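PDB 3V6N: lectin, which agglutinates red blood cells and is a plant albumin of hemopexin fold, a four-bladed beta-propeller that binds calcium and sodium ions. Local coordinates for residues A[7-12]-A[173-178]; A[66-71]-A[121-126]; A[182-187]-A[195-200]. All coordinates share one frame; numbering follows the deposited sequence.

Contact 1 of 3, residues A[7-12]-A[173-178]; sequences NAAFRS and MDSAFA. With CA (calcium ion), chain D; NA (sodium ion), chain G.
The carbonyl oxygens of A9 and A176 both bind one sodium ion, each at 2.2 Å, and S67 and A123 add their carbonyls to the same site. A second pair, N7 O and D174 O, meets on calcium. N7 holds that ion twice, through its backbone O and through OD1 at 2.5 Å; CG lies anti to the backbone N (chi1 -161°), which swings the amide round to the metal. Two waters and the carbonyls of D65 and D121 complete the calcium shell. Strands 7-11 and 175-178 are the parallel inner strands of two propeller blades, and the metals take the place of direct backbone hydrogen bonds between them. Alongside, the apolar A9 CB approaches F177 CD1 obliquely at 3.8 Å, and the S175 hydroxyl OG rests 3.3 Å from A8 C, without a hydrogen bond across to A8 N. At the far end the R11 chain runs past A178 O, with CD 3.3 Å from it, then bends at chi3 (56°) to set one guanidinium face over A178 CB, while NH1 bonds to S179 O. Carbonyl oxygens drawn this close, N7 O to D174 O 2.9 Å and A9 O to A176 O 3.1 Å, would repel one another, so their approach probably depends on the cations.

Contact 2 of 3, residues A[66-71]-A[121-126]; sequences CSFDTE and DAAFRS. With NA (sodium ion), chain G; CA (calcium ion), chain D.
Strands 66-69 and 122-125 run parallel, their axes 5.5 Å apart and only 2° off alignment, with C66 level with A122 and F68 with F124. The A123 methyl points at strand 66-69 and is touched by C66 SG, anti to its backbone N (chi1 -178°), and by F68 CD2, both at 3.6 Å. The F68 ring comes to it obliquely and then leads on to V132 and L134 in the strand beyond. These are the innermost strands of two blades of the four-bladed propeller, and some of their carbonyls turn to the central channel: S67 O and A123 O bind sodium together with A9 and A176, and D121 O, just ahead of its strand, binds calcium. At the C-terminal end of the strands, beyond the sodium ion, R125 reaches across to segment 66-71. Its CD passes 3.3 Å from D69 O, and a bend at chi2 (74°) turns the guanidinium so that its edge faces T70 O and E71. NE bonds to T70 O at 2.8 Å, almost straight and in the guanidinium plane, and NH2 adds a weak second bond to that oxygen. NH2 also makes a salt bridge to E71 OE2 at 2.9 Å, the carboxylate plane turned 58° from the guanidinium, and NH1 bonds to G129 O.

Contact 3 of 3, residues A[182-187]-A[195-200]; sequences TNEAYL and RINFTP
One face of the F198 ring receives N183, whose CA sits 4.2 Å from the ring centroid in a CH-pi contact, offset toward the rim; E184 O lies at the ring's edge, in plane. A185 CB approaches CE1 of the same ring obliquely, and F124 of the preceding blade meets it edge-to-face. The second flat group, the R195 guanidinium, has E184 OE1 at its edge. NH1 reaches that oxygen at 3.4 Å in a salt bridge whose hydrogen bond is straight but weak, with the carboxylate and guanidinium planes 53° apart. The R195 methylenes, with CG anti to the backbone N (chi1 -176°), lie beside Y186, and a bend at chi3 follows: CD comes 3.9 Å from CE1 of the tyrosine, while the Y186 hydroxyl bonds to that of Y216. Strands 184-189 and 192-197 form an antiparallel hairpin, the two middle strands of a four-stranded propeller blade. A185 and I196 are a hydrogen-bonded pair: I196 N gives to A185 O at 2.9 Å, and A185 N to I196 O at 3.2 Å. E184 with N197 and Y186 with R195 are the non-hydrogen-bonded pairs beside it. Beyond the E184-N197 pair, F198 N bonds to N183 O at 2.9 Å, and N197 CA adds a CA-H...O contact to the same oxygen. On the face carrying A185, I196 CG1 packs on the alanine methyl, and CG2 meets L187 CD1 at 4.0 Å, the two side chains crossing at about a right angle. N183 OD1 bonds to T127 OG1, tying this end of the hairpin to the neighbouring blade.

In the fold
Contacts 1 and 2 lie buried at the propeller axis, their centres about 7 Å apart, and together their segments supply the inner strands of all four blades. Both join different blades across the same calcium and sodium ions and the same two waters. Contact 3 sits about 13 Å from the centre of the chain, partly buried, and stays within one blade, where main-chain hydrogen bonds do the work that metals do at the axis. Contacts 1 and 3 share a sheet, since strand 175-178 pairs with 184-189. Contact 2 meets contact 3 through F124, which packs against F198, A185 and L187. Arginines serve all three, but form salt bridges across contacts 2 and 3 alone.

Contact 1 of 3, residues A[7-12]-A[173-178]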
loop_
_atom_site.group_PDB
_atom_site.type_symbol
_atom_site.label_atom_id
_atom_site.label_comp_id
_atom_site.label_asym_id
_atom_site.label_seq_id
_atom_site.Cartn_x
_atom_site.Cartn_y
_atom_site.Cartn_z
ATOM N N ASN A 7 -0.667 -14.486 12.356
ATOM C CA ASN A 7 -1.615 -13.625 11.666
ATOM C C ASN A 7 -1.942 -14.141 10.253
ATOM O O ASN A 7 -2.972 -13.783 9.683
ATOM C CB ASN A 7 -1.057 -12.199 11.620
ATOM C CG ASN A 7 -2.124 -11.142 11.352
ATOM O OD1 ASN A 7 -3.324 -11.430 11.282
ATOM N ND2 ASN A 7 -1.680 -9.904 11.190
ATOM N N ALA A 8 -1.067 -14.992 9.707
ATOM C CA ALA A 8 -1.246 -15.570 8.358
ATOM C C ALA A 8 -0.378 -16.798 8.148
ATOM O O ALA A 8 0.633 -16.999 8.838
ATOM C CB ALA A 8 -0.970 -14.545 7.259
ATOM N N ALA A 9 -0.764 -17.602 7.165
ATOM C CA ALA A 9 -0.048 -18.826 6.866
ATOM C C ALA A 9 -0.451 -19.354 5.505
ATOM O O ALA A 9 -1.569 -19.092 5.029
ATOM C CB ALA A 9 -0.307 -19.874 7.938
ATOM N N PHE A 10 0.472 -20.074 4.872
ATOM C CA PHE A 10 0.153 -20.853 3.680
ATOM C C PHE A 10 1.004 -22.121 3.617
ATOM O O PHE A 10 2.142 -22.156 4.098
ATOM C CB PHE A 10 0.202 -20.009 2.386
ATOM C CG PHE A 10 1.596 -19.591 1.941
ATOM C CD1 PHE A 10 2.117 -18.345 2.304
ATOM C CD2 PHE A 10 2.357 -20.412 1.102
ATOM C CE1 PHE A 10 3.373 -17.941 1.862
ATOM C CE2 PHE A 10 3.630 -20.017 0.681
ATOM C CZ PHE A 10 4.136 -18.776 1.055
ATOM N N ARG A 11 0.417 -23.165 3.056
ATOM C CA ARG A 11 1.092 -24.428 2.830
ATOM C C ARG A 11 2.116 -24.247 1.716
ATOM O O ARG A 11 1.794 -23.657 0.688
ATOM C CB ARG A 11 0.044 -25.450 2.371
ATOM C CG ARG A 11 0.598 -26.835 2.110
ATOM C CD ARG A 11 -0.466 -27.797 1.621
ATOM N NE ARG A 11 -1.154 -27.301 0.428
ATOM C CZ ARG A 11 -2.310 -27.781 0.000
ATOM N NH1 ARG A 11 -2.908 -28.765 0.683
ATOM N NH2 ARG A 11 -2.883 -27.270 -1.084
ATOM N N SER A 12 3.338 -24.739 1.917
ATOM C CA SER A 12 4.338 -24.811 0.840
ATOM C C SER A 12 4.072 -25.946 -0.151
ATOM O O SER A 12 3.403 -26.935 0.178
ATOM C CB SER A 12 5.729 -25.025 1.417
ATOM O OG SER A 12 6.717 -24.940 0.393
ATOM N N MET A 173 -11.430 -16.297 12.883
ATOM C CA MET A 173 -10.150 -16.973 12.803
ATOM C C MET A 173 -9.076 -15.954 12.446
ATOM O O MET A 173 -9.332 -15.041 11.675
ATOM C CB MET A 173 -10.223 -18.078 11.755
ATOM C CG MET A 173 -11.143 -19.185 12.214
ATOM S SD MET A 173 -12.157 -19.842 10.890
ATOM C CE MET A 173 -13.412 -20.671 11.862
ATOM N N ASP A 174 -7.899 -16.095 13.048
ATOM C CA ASP A 174 -6.812 -15.130 12.867
ATOM C C ASP A 174 -5.981 -15.526 11.647
ATOM O O ASP A 174 -5.435 -14.672 10.957
ATOM C CB ASP A 174 -5.900 -15.081 14.115
ATOM C CG ASP A 174 -6.504 -14.290 15.278
ATOM O OD1 ASP A 174 -7.581 -13.682 15.078
ATOM O OD2 ASP A 174 -5.900 -14.260 16.401
ATOM N N SER A 175 -5.923 -16.833 11.389
ATOM C CA SER A 175 -5.002 -17.430 10.443
ATOM C C SER A 175 -5.374 -18.883 10.165
ATOM O O SER A 175 -6.021 -19.518 10.994
ATOM C CB SER A 175 -3.593 -17.364 11.031
ATOM O OG SER A 175 -2.681 -17.954 10.160
ATOM N N ALA A 176 -4.959 -19.402 9.009
ATOM C CA ALA A 176 -5.227 -20.785 8.601
ATOM C C ALA A 176 -4.279 -21.276 7.492
ATOM O O ALA A 176 -3.757 -20.468 6.698
ATOM C CB ALA A 176 -6.672 -20.932 8.131
ATOM N N PHE A 177 -4.048 -22.586 7.451
ATOM C CA PHE A 177 -3.455 -23.227 6.285
ATOM C C PHE A 177 -3.969 -24.648 6.093
ATOM O O PHE A 177 -4.421 -25.305 7.044
ATOM C CB PHE A 177 -1.900 -23.122 6.225
ATOM C CG PHE A 177 -1.145 -24.032 7.184
ATOM C CD1 PHE A 177 -0.771 -23.583 8.450
ATOM C CD2 PHE A 177 -0.726 -25.308 6.782
ATOM C CE1 PHE A 177 -0.045 -24.395 9.319
ATOM C CE2 PHE A 177 0.006 -26.124 7.639
ATOM C CZ PHE A 177 0.356 -25.671 8.909
ATOM N N ALA A 178 -3.948 -25.093 4.843
ATOM C CA ALA A 178 -4.400 -26.426 4.511
ATOM C C ALA A 178 -3.228 -27.399 4.687
ATOM O O ALA A 178 -2.092 -27.064 4.410
ATOM C CB ALA A 178 -4.937 -26.462 3.083
HETATM CA CA CA D . -5.031 -12.666 9.916
HETATM NA NA NA G . -3.780 -19.092 4.970
HETATM O O HOH W 1 -6.435 -11.883 11.651
HETATM O O HOH W 2 -5.938 -10.471 9.043
#

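Contact 2 of 3, residues A[66-71]-A[121-126]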
loop_
_atom_site.group_PDB
_atom_site.type_symbol
_atom_site.label_atom_id
_atom_site.label_comp_id
_atom_site.label_asym_id
_atom_site.label_seq_id
_atom_site.Cartn_x
_atom_site.Cartn_y
_atom_site.Cartn_z
ATOM N N CYS A 66 -3.029 -12.116 5.834
ATOM C CA CYS A 66 -3.776 -13.238 5.293
ATOM C C CYS A 66 -3.010 -13.796 4.099
ATOM O O CYS A 66 -2.339 -13.045 3.379
ATOM C CB CYS A 66 -5.184 -12.800 4.842
ATOM S SG CYS A 66 -6.254 -14.121 4.191
ATOM N N SER A 67 -3.115 -15.101 3.867
ATOM C CA SER A 67 -2.611 -15.669 2.598
ATOM C C SER A 67 -3.068 -17.072 2.317
ATOM O O SER A 67 -3.612 -17.760 3.209
ATOM C CB SER A 67 -1.096 -15.582 2.482
ATOM O OG SER A 67 -0.472 -16.154 3.583
ATOM N N PHE A 68 -2.888 -17.476 1.064
ATOM C CA PHE A 68 -3.188 -18.843 0.641
ATOM C C PHE A 68 -2.355 -19.274 -0.545
ATOM O O PHE A 68 -2.112 -18.497 -1.453
ATOM C CB PHE A 68 -4.692 -19.074 0.350
ATOM C CG PHE A 68 -5.314 -18.132 -0.672
ATOM C CD1 PHE A 68 -5.382 -18.479 -2.014
ATOM C CD2 PHE A 68 -5.943 -16.941 -0.268
ATOM C CE1 PHE A 68 -5.992 -17.637 -2.943
ATOM C CE2 PHE A 68 -6.563 -16.099 -1.187
ATOM C CZ PHE A 68 -6.588 -16.446 -2.528
ATOM N N ASP A 69 -1.940 -20.530 -0.502
ATOM C CA ASP A 69 -1.345 -21.248 -1.620
ATOM C C ASP A 69 -2.333 -21.321 -2.769
ATOM O O ASP A 69 -3.555 -21.442 -2.557
ATOM C CB ASP A 69 -1.003 -22.676 -1.167
ATOM C CG ASP A 69 -0.149 -23.425 -2.178
ATOM O OD1 ASP A 69 0.860 -22.850 -2.677
ATOM O OD2 ASP A 69 -0.483 -24.597 -2.470
ATOM N N THR A 70 -1.830 -21.209 -3.991
ATOM C CA THR A 70 -2.696 -21.423 -5.139
ATOM C C THR A 70 -2.287 -22.738 -5.809
ATOM O O THR A 70 -2.849 -23.776 -5.502
ATOM C CB THR A 70 -2.718 -20.232 -6.139
ATOM O OG1 THR A 70 -1.382 -19.923 -6.579
ATOM C CG2 THR A 70 -3.347 -19.008 -5.501
ATOM N N GLU A 71 -1.310 -22.669 -6.708
ATOM C CA GLU A 71 -0.749 -23.825 -7.382
ATOM C C GLU A 71 0.709 -23.508 -7.685
ATOM O O GLU A 71 1.112 -22.340 -7.729
ATOM C CB GLU A 71 -1.502 -24.141 -8.689
ATOM C CG GLU A 71 -2.883 -24.784 -8.505
ATOM C CD GLU A 71 -2.852 -26.304 -8.463
ATOM O OE1 GLU A 71 -1.758 -26.894 -8.613
ATOM O OE2 GLU A 71 -3.930 -26.926 -8.310
ATOM N N ASP A 121 -9.383 -11.872 7.169
ATOM C CA ASP A 121 -8.762 -12.418 8.379
ATOM C C ASP A 121 -7.844 -13.623 8.111
ATOM O O ASP A 121 -6.750 -13.700 8.651
ATOM C CB ASP A 121 -9.829 -12.871 9.390
ATOM C CG ASP A 121 -10.584 -11.711 10.039
ATOM O OD1 ASP A 121 -10.090 -10.566 10.049
ATOM O OD2 ASP A 121 -11.684 -11.959 10.563
ATOM N N ALA A 122 -8.340 -14.574 7.316
ATOM C CA ALA A 122 -7.746 -15.901 7.190
ATOM C C ALA A 122 -8.243 -16.558 5.909
ATOM O O ALA A 122 -9.310 -16.207 5.393
ATOM C CB ALA A 122 -8.089 -16.777 8.404
ATOM N N ALA A 123 -7.461 -17.506 5.387
ATOM C CA ALA A 123 -7.818 -18.187 4.156
ATOM C C ALA A 123 -7.115 -19.519 4.085
ATOM O O ALA A 123 -6.001 -19.665 4.601
ATOM C CB ALA A 123 -7.444 -17.337 2.956
ATOM N N PHE A 124 -7.761 -20.502 3.467
ATOM C CA PHE A 124 -7.047 -21.728 3.142
ATOM C C PHE A 124 -7.504 -22.377 1.837
ATOM O O PHE A 124 -8.665 -22.262 1.442
ATOM C CB PHE A 124 -6.986 -22.734 4.317
ATOM C CG PHE A 124 -8.289 -23.422 4.629
ATOM C CD1 PHE A 124 -9.123 -22.939 5.634
ATOM C CD2 PHE A 124 -8.650 -24.590 3.969
ATOM C CE1 PHE A 124 -10.309 -23.583 5.949
ATOM C CE2 PHE A 124 -9.846 -25.243 4.279
ATOM C CZ PHE A 124 -10.670 -24.740 5.274
ATOM N N ARG A 125 -6.554 -23.038 1.188
ATOM C CA ARG A 125 -6.750 -23.677 -0.107
ATOM C C ARG A 125 -7.535 -24.979 0.033
ATOM O O ARG A 125 -7.135 -25.863 0.791
ATOM C CB ARG A 125 -5.372 -23.921 -0.763
ATOM C CG ARG A 125 -5.377 -24.631 -2.098
ATOM C CD ARG A 125 -5.857 -23.744 -3.234
ATOM N NE ARG A 125 -5.406 -24.300 -4.507
ATOM C CZ ARG A 125 -6.101 -25.151 -5.258
ATOM N NH1 ARG A 125 -7.312 -25.573 -4.877
ATOM N NH2 ARG A 125 -5.573 -25.592 -6.392
ATOM N N SER A 126 -8.655 -25.087 -0.683
ATOM C CA SER A 126 -9.438 -26.333 -0.726
ATOM C C SER A 126 -8.715 -27.465 -1.463
ATOM O O SER A 126 -7.790 -27.215 -2.241
ATOM C CB SER A 126 -10.799 -26.083 -1.405
ATOM O OG SER A 126 -11.587 -27.265 -1.457
HETATM NA NA NA G . -3.780 -19.092 4.970
HETATM CA CA CA D . -5.031 -12.666 9.916
HETATM O O HOH W 1 -6.435 -11.883 11.651
HETATM O O HOH W 2 -5.938 -10.471 9.043
#

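Contact 3 of 3, residues A[182-187]-A[195-200]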
loop_
_atom_site.group_PDB
_atom_site.type_symbol
_atom_site.label_atom_id
_atom_site.label_comp_id
_atom_site.label_asym_id
_atom_site.label_seq_id
_atom_site.Cartn_x
_atom_site.Cartn_y
_atom_site.Cartn_z
ATOM N N THR A 182 -4.700 -34.873 2.895
ATOM C CA THR A 182 -5.959 -34.525 2.205
ATOM C C THR A 182 -7.112 -34.206 3.155
ATOM O O THR A 182 -7.371 -34.938 4.095
ATOM C CB THR A 182 -6.410 -35.643 1.234
ATOM O OG1 THR A 182 -5.409 -35.827 0.234
ATOM C CG2 THR A 182 -7.721 -35.284 0.543
ATOM N N ASN A 183 -7.786 -33.097 2.879
ATOM C CA ASN A 183 -9.009 -32.691 3.575
ATOM C C ASN A 183 -8.794 -32.343 5.049
ATOM O O ASN A 183 -9.722 -32.426 5.851
ATOM C CB ASN A 183 -10.126 -33.741 3.395
ATOM C CG ASN A 183 -10.710 -33.758 1.983
ATOM O OD1 ASN A 183 -10.671 -32.759 1.253
ATOM N ND2 ASN A 183 -11.271 -34.895 1.598
ATOM N N GLU A 184 -7.567 -31.965 5.404
ATOM C CA GLU A 184 -7.292 -31.386 6.717
ATOM C C GLU A 184 -6.751 -29.975 6.575
ATOM O O GLU A 184 -6.116 -29.629 5.570
ATOM C CB GLU A 184 -6.316 -32.234 7.538
ATOM C CG GLU A 184 -6.920 -33.524 8.060
ATOM C CD GLU A 184 -6.018 -34.279 9.014
ATOM O OE1 GLU A 184 -4.997 -33.731 9.519
ATOM O OE2 GLU A 184 -6.359 -35.448 9.277
ATOM N N ALA A 185 -7.023 -29.176 7.597
ATOM C CA ALA A 185 -6.628 -27.791 7.645
ATOM C C ALA A 185 -6.429 -27.410 9.107
ATOM O O ALA A 185 -7.014 -28.031 10.011
ATOM C CB ALA A 185 -7.692 -26.922 6.993
ATOM N N TYR A 186 -5.595 -26.401 9.330
ATOM C CA TYR A 186 -5.361 -25.864 10.652
ATOM C C TYR A 186 -5.966 -24.468 10.746
ATOM O O TYR A 186 -5.819 -23.654 9.830
ATOM C CB TYR A 186 -3.865 -25.794 10.958
ATOM C CG TYR A 186 -3.158 -27.140 10.972
ATOM C CD1 TYR A 186 -2.965 -27.846 12.167
ATOM C CD2 TYR A 186 -2.683 -27.708 9.792
ATOM C CE1 TYR A 186 -2.315 -29.080 12.177
ATOM C CE2 TYR A 186 -2.042 -28.933 9.800
ATOM C CZ TYR A 186 -1.852 -29.609 10.991
ATOM O OH TYR A 186 -1.203 -30.821 10.973
ATOM N N LEU A 187 -6.651 -24.208 11.847
ATOM C CA LEU A 187 -7.201 -22.884 12.148
ATOM C C LEU A 187 -6.473 -22.344 13.359
ATOM O O LEU A 187 -6.190 -23.080 14.281
ATOM C CB LEU A 187 -8.708 -22.965 12.431
ATOM C CG LEU A 187 -9.595 -23.770 11.465
ATOM C CD1 LEU A 187 -11.052 -23.713 11.926
ATOM C CD2 LEU A 187 -9.468 -23.282 10.020
ATOM N N ARG A 195 -7.268 -28.600 14.457
ATOM C CA ARG A 195 -7.066 -29.348 13.236
ATOM C C ARG A 195 -8.435 -29.880 12.845
ATOM O O ARG A 195 -8.993 -30.691 13.557
ATOM C CB ARG A 195 -6.060 -30.476 13.475
ATOM C CG ARG A 195 -5.680 -31.296 12.248
ATOM C CD ARG A 195 -4.510 -32.231 12.555
ATOM N NE ARG A 195 -4.756 -33.006 13.767
ATOM C CZ ARG A 195 -5.156 -34.274 13.799
ATOM N NH1 ARG A 195 -5.335 -34.960 12.679
ATOM N NH2 ARG A 195 -5.359 -34.867 14.965
ATOM N N ILE A 196 -8.979 -29.399 11.728
ATOM C CA ILE A 196 -10.286 -29.844 11.235
ATOM C C ILE A 196 -10.171 -30.790 10.030
ATOM O O ILE A 196 -9.171 -30.765 9.308
ATOM C CB ILE A 196 -11.209 -28.650 10.893
ATOM C CG1 ILE A 196 -10.717 -27.907 9.648
ATOM C CG2 ILE A 196 -11.303 -27.689 12.074
ATOM C CD1 ILE A 196 -11.709 -26.926 9.068
ATOM N N ASN A 197 -11.179 -31.642 9.844
ATOM C CA ASN A 197 -11.335 -32.446 8.623
ATOM C C ASN A 197 -12.559 -31.905 7.905
ATOM O O ASN A 197 -13.618 -31.725 8.523
ATOM C CB ASN A 197 -11.495 -33.940 8.931
ATOM C CG ASN A 197 -11.490 -34.816 7.671
ATOM O OD1 ASN A 197 -12.525 -35.023 7.023
ATOM N ND2 ASN A 197 -10.325 -35.350 7.330
ATOM N N PHE A 198 -12.411 -31.603 6.617
ATOM C CA PHE A 198 -13.498 -30.979 5.856
ATOM C C PHE A 198 -13.764 -31.763 4.568
ATOM O O PHE A 198 -12.870 -32.433 4.046
ATOM C CB PHE A 198 -13.215 -29.476 5.573
ATOM C CG PHE A 198 -12.044 -29.231 4.643
ATOM C CD1 PHE A 198 -10.741 -29.223 5.125
ATOM C CD2 PHE A 198 -12.250 -29.017 3.280
ATOM C CE1 PHE A 198 -9.664 -29.016 4.267
ATOM C CE2 PHE A 198 -11.185 -28.807 2.417
ATOM C CZ PHE A 198 -9.885 -28.808 2.908
ATOM N N THR A 199 -15.013 -31.704 4.104
ATOM C CA THR A 199 -15.410 -32.215 2.791
ATOM C C THR A 199 -16.106 -31.086 2.033
ATOM O O THR A 199 -17.178 -30.630 2.440
ATOM C CB THR A 199 -16.360 -33.421 2.913
ATOM O OG1 THR A 199 -15.696 -34.471 3.625
ATOM C CG2 THR A 199 -16.788 -33.933 1.522
ATOM N N PRO A 200 -15.477 -30.608 0.945
ATOM C CA PRO A 200 -15.995 -29.500 0.137
ATOM C C PRO A 200 -17.444 -29.722 -0.280
ATOM O O PRO A 200 -17.784 -30.800 -0.780
ATOM C CB PRO A 200 -15.084 -29.521 -1.095
ATOM C CG PRO A 200 -13.794 -30.059 -0.579
ATOM C CD PRO A 200 -14.168 -31.080 0.456
#